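Local coordinates for protein alcohol dehydrogenase IV (Corynebacterium glutamicum, PDB 3IV7) that probably acts as an NAD-dependent oxidoreductase of the iron-containing alcohol dehydrogenase family, perhaps reducing maleylacetate, at residues N253-H256 and A257-H260. Numbering follows the deposited sequence.
Sequences NLPH and AQTH
Thr-259 grips the carbonyl of Pro-255 twice. Its OG1 donates to Pro-255 O at 2.6 Å, and its backbone N donates to the same oxygen at 3.1 Å. The two donors approach from opposite faces of the carbonyl plane, with the hydroxyl tilted further from it. OG1 lies beside the backbone N (chi1 -67°), which turns the hydroxyl back toward the start of the helix. Leu-254 also meets this hydroxyl, with CB 3.2 Å from OG1; the two side chains cross at about a right angle.

One residue on, His-260 N donates to His-256 O at 3.1 Å in a nearly straight bond (175°). Thr-259 N makes only a weak bond to that oxygen. The same His-256 O lies at the edge of the His-260 ring, in its plane, 3.3 Å from CD2. His-256 carries CG anti to the backbone N, and its ring reaches His-260. His-256 CE1 comes 3.3 Å from His-260 NE2, and CD2 of His-260 lies above one face of the His-256 ring, toward its rim. The planes meet obliquely at 46°. Pro-255 CB touches Gln-258 OE1 at 3.6 Å.

Outside the segments, His-260 ND1 is hydrogen-bonded to His-241 NE2, which helps fix the ring. His-256 NE2 has a weak bond to Asn-173 on helix 164-181.

This is a helix N-terminus with Pro-255 as N-cap of helix 256-271. Thr-259 N to Pro-255 O is its first i+4 to i bond. In the all-helical C-terminal domain of the family, His-256 probably corresponds to a metal-binding histidine of iron-containing relatives.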
ATOM      1  N   ASN A 253      20.617   3.967 -26.366  1.00 38.47           N
ATOM      2  CA  ASN A 253      21.458   4.346 -25.235  1.00 40.76           C
ATOM      3  C   ASN A 253      21.337   5.809 -24.807  1.00 39.57           C
ATOM      4  O   ASN A 253      22.319   6.435 -24.438  1.00 38.32           O
ATOM      5  CB  ASN A 253      22.925   3.997 -25.517  1.00 42.92           C
ATOM      6  CG  ASN A 253      23.774   3.915 -24.215  1.00 46.08           C
ATOM      7  OD1 ASN A 253      23.278   3.528 -23.151  1.00 52.90           O
ATOM      8  ND2 ASN A 253      25.036   4.288 -24.315  1.00 61.37           N
ATOM      9  N   LEU A 254      20.118   6.346 -24.818  1.00 38.76           N
ATOM     10  CA  LEU A 254      19.913   7.725 -24.342  1.00 35.25           C
ATOM     11  C   LEU A 254      19.991   7.700 -22.822  1.00 32.67           C
ATOM     12  O   LEU A 254      19.737   6.676 -22.223  1.00 29.55           O
ATOM     13  CB  LEU A 254      18.555   8.274 -24.798  1.00 33.91           C
ATOM     14  CG  LEU A 254      18.326   8.430 -26.291  1.00 32.93           C
ATOM     15  CD1 LEU A 254      17.051   9.261 -26.547  1.00 28.36           C
ATOM     16  CD2 LEU A 254      19.543   9.064 -26.948  1.00 23.56           C
ATOM     17  N   PRO A 255      20.378   8.825 -22.197  1.00 34.37           N
ATOM     18  CA  PRO A 255      20.504   8.822 -20.728  1.00 33.84           C
ATOM     19  C   PRO A 255      19.144   8.596 -20.063  1.00 32.72           C
ATOM     20  O   PRO A 255      18.138   9.156 -20.500  1.00 28.92           O
ATOM     21  CB  PRO A 255      21.076  10.210 -20.409  1.00 33.12           C
ATOM     22  CG  PRO A 255      21.041  10.965 -21.668  1.00 37.95           C
ATOM     23  CD  PRO A 255      20.964  10.023 -22.799  1.00 32.69           C
ATOM     24  N   HIS A 256      19.143   7.780 -19.017  1.00 30.32           N
ATOM     25  CA  HIS A 256      17.932   7.283 -18.421  1.00 32.52           C
ATOM     26  C   HIS A 256      16.994   8.365 -17.832  1.00 31.10           C
ATOM     27  O   HIS A 256      15.907   8.508 -18.292  1.00 27.01           O
ATOM     28  CB  HIS A 256      18.271   6.232 -17.364  1.00 34.57           C
ATOM     29  CG  HIS A 256      17.081   5.712 -16.633  1.00 29.88           C
ATOM     30  ND1 HIS A 256      16.386   4.603 -17.054  1.00 30.25           N
ATOM     31  CD2 HIS A 256      16.432   6.174 -15.532  1.00 25.73           C
ATOM     32  CE1 HIS A 256      15.383   4.368 -16.216  1.00 35.57           C
ATOM     33  NE2 HIS A 256      15.392   5.303 -15.280  1.00 32.22           N
ATOM     34  N   ALA A 257      17.441   9.095 -16.805  1.00 30.25           N
ATOM     35  CA  ALA A 257      16.563  10.062 -16.112  1.00 28.77           C
ATOM     36  C   ALA A 257      16.060  11.166 -17.060  1.00 27.90           C
ATOM     37  O   ALA A 257      14.865  11.484 -17.083  1.00 26.51           O
ATOM     38  CB  ALA A 257      17.319  10.688 -14.872  1.00 29.82           C
ATOM     39  N   GLN A 258      16.970  11.712 -17.871  1.00 30.61           N
ATOM     40  CA  GLN A 258      16.621  12.739 -18.849  1.00 28.75           C
ATOM     41  C   GLN A 258      15.600  12.249 -19.889  1.00 27.83           C
ATOM     42  O   GLN A 258      14.757  13.017 -20.339  1.00 25.28           O
ATOM     43  CB  GLN A 258      17.861  13.256 -19.577  1.00 27.26           C
ATOM     44  CG  GLN A 258      18.770  14.147 -18.733  1.00 35.23           C
ATOM     45  CD  GLN A 258      19.590  13.370 -17.712  1.00 35.38           C
ATOM     46  OE1 GLN A 258      19.677  12.127 -17.763  1.00 32.17           O
ATOM     47  NE2 GLN A 258      20.159  14.090 -16.756  1.00 36.40           N
ATOM     48  N   THR A 259      15.708  10.994 -20.303  1.00 25.37           N
ATOM     49  CA  THR A 259      14.805  10.463 -21.309  1.00 23.97           C
ATOM     50  C   THR A 259      13.404  10.361 -20.705  1.00 24.42           C
ATOM     51  O   THR A 259      12.421  10.800 -21.300  1.00 26.18           O
ATOM     52  CB  THR A 259      15.269   9.083 -21.818  1.00 26.26           C
ATOM     53  OG1 THR A 259      16.504   9.237 -22.546  1.00 22.27           O
ATOM     54  CG2 THR A 259      14.230   8.475 -22.727  1.00 26.17           C
ATOM     55  N   HIS A 260      13.326   9.812 -19.506  1.00 22.49           N
ATOM     56  CA  HIS A 260      12.061   9.735 -18.801  1.00 24.19           C
ATOM     57  C   HIS A 260      11.473  11.139 -18.611  1.00 25.28           C
ATOM     58  O   HIS A 260      10.319  11.363 -18.918  1.00 25.53           O
ATOM     59  CB  HIS A 260      12.235   9.052 -17.452  1.00 23.09           C
ATOM     60  CG  HIS A 260      12.234   7.568 -17.540  1.00 33.33           C
ATOM     61  ND1 HIS A 260      11.079   6.827 -17.467  1.00 29.73           N
ATOM     62  CD2 HIS A 260      13.237   6.686 -17.781  1.00 33.62           C
ATOM     63  CE1 HIS A 260      11.374   5.546 -17.596  1.00 36.63           C
ATOM     64  NE2 HIS A 260      12.674   5.435 -17.804  1.00 33.78           N
TER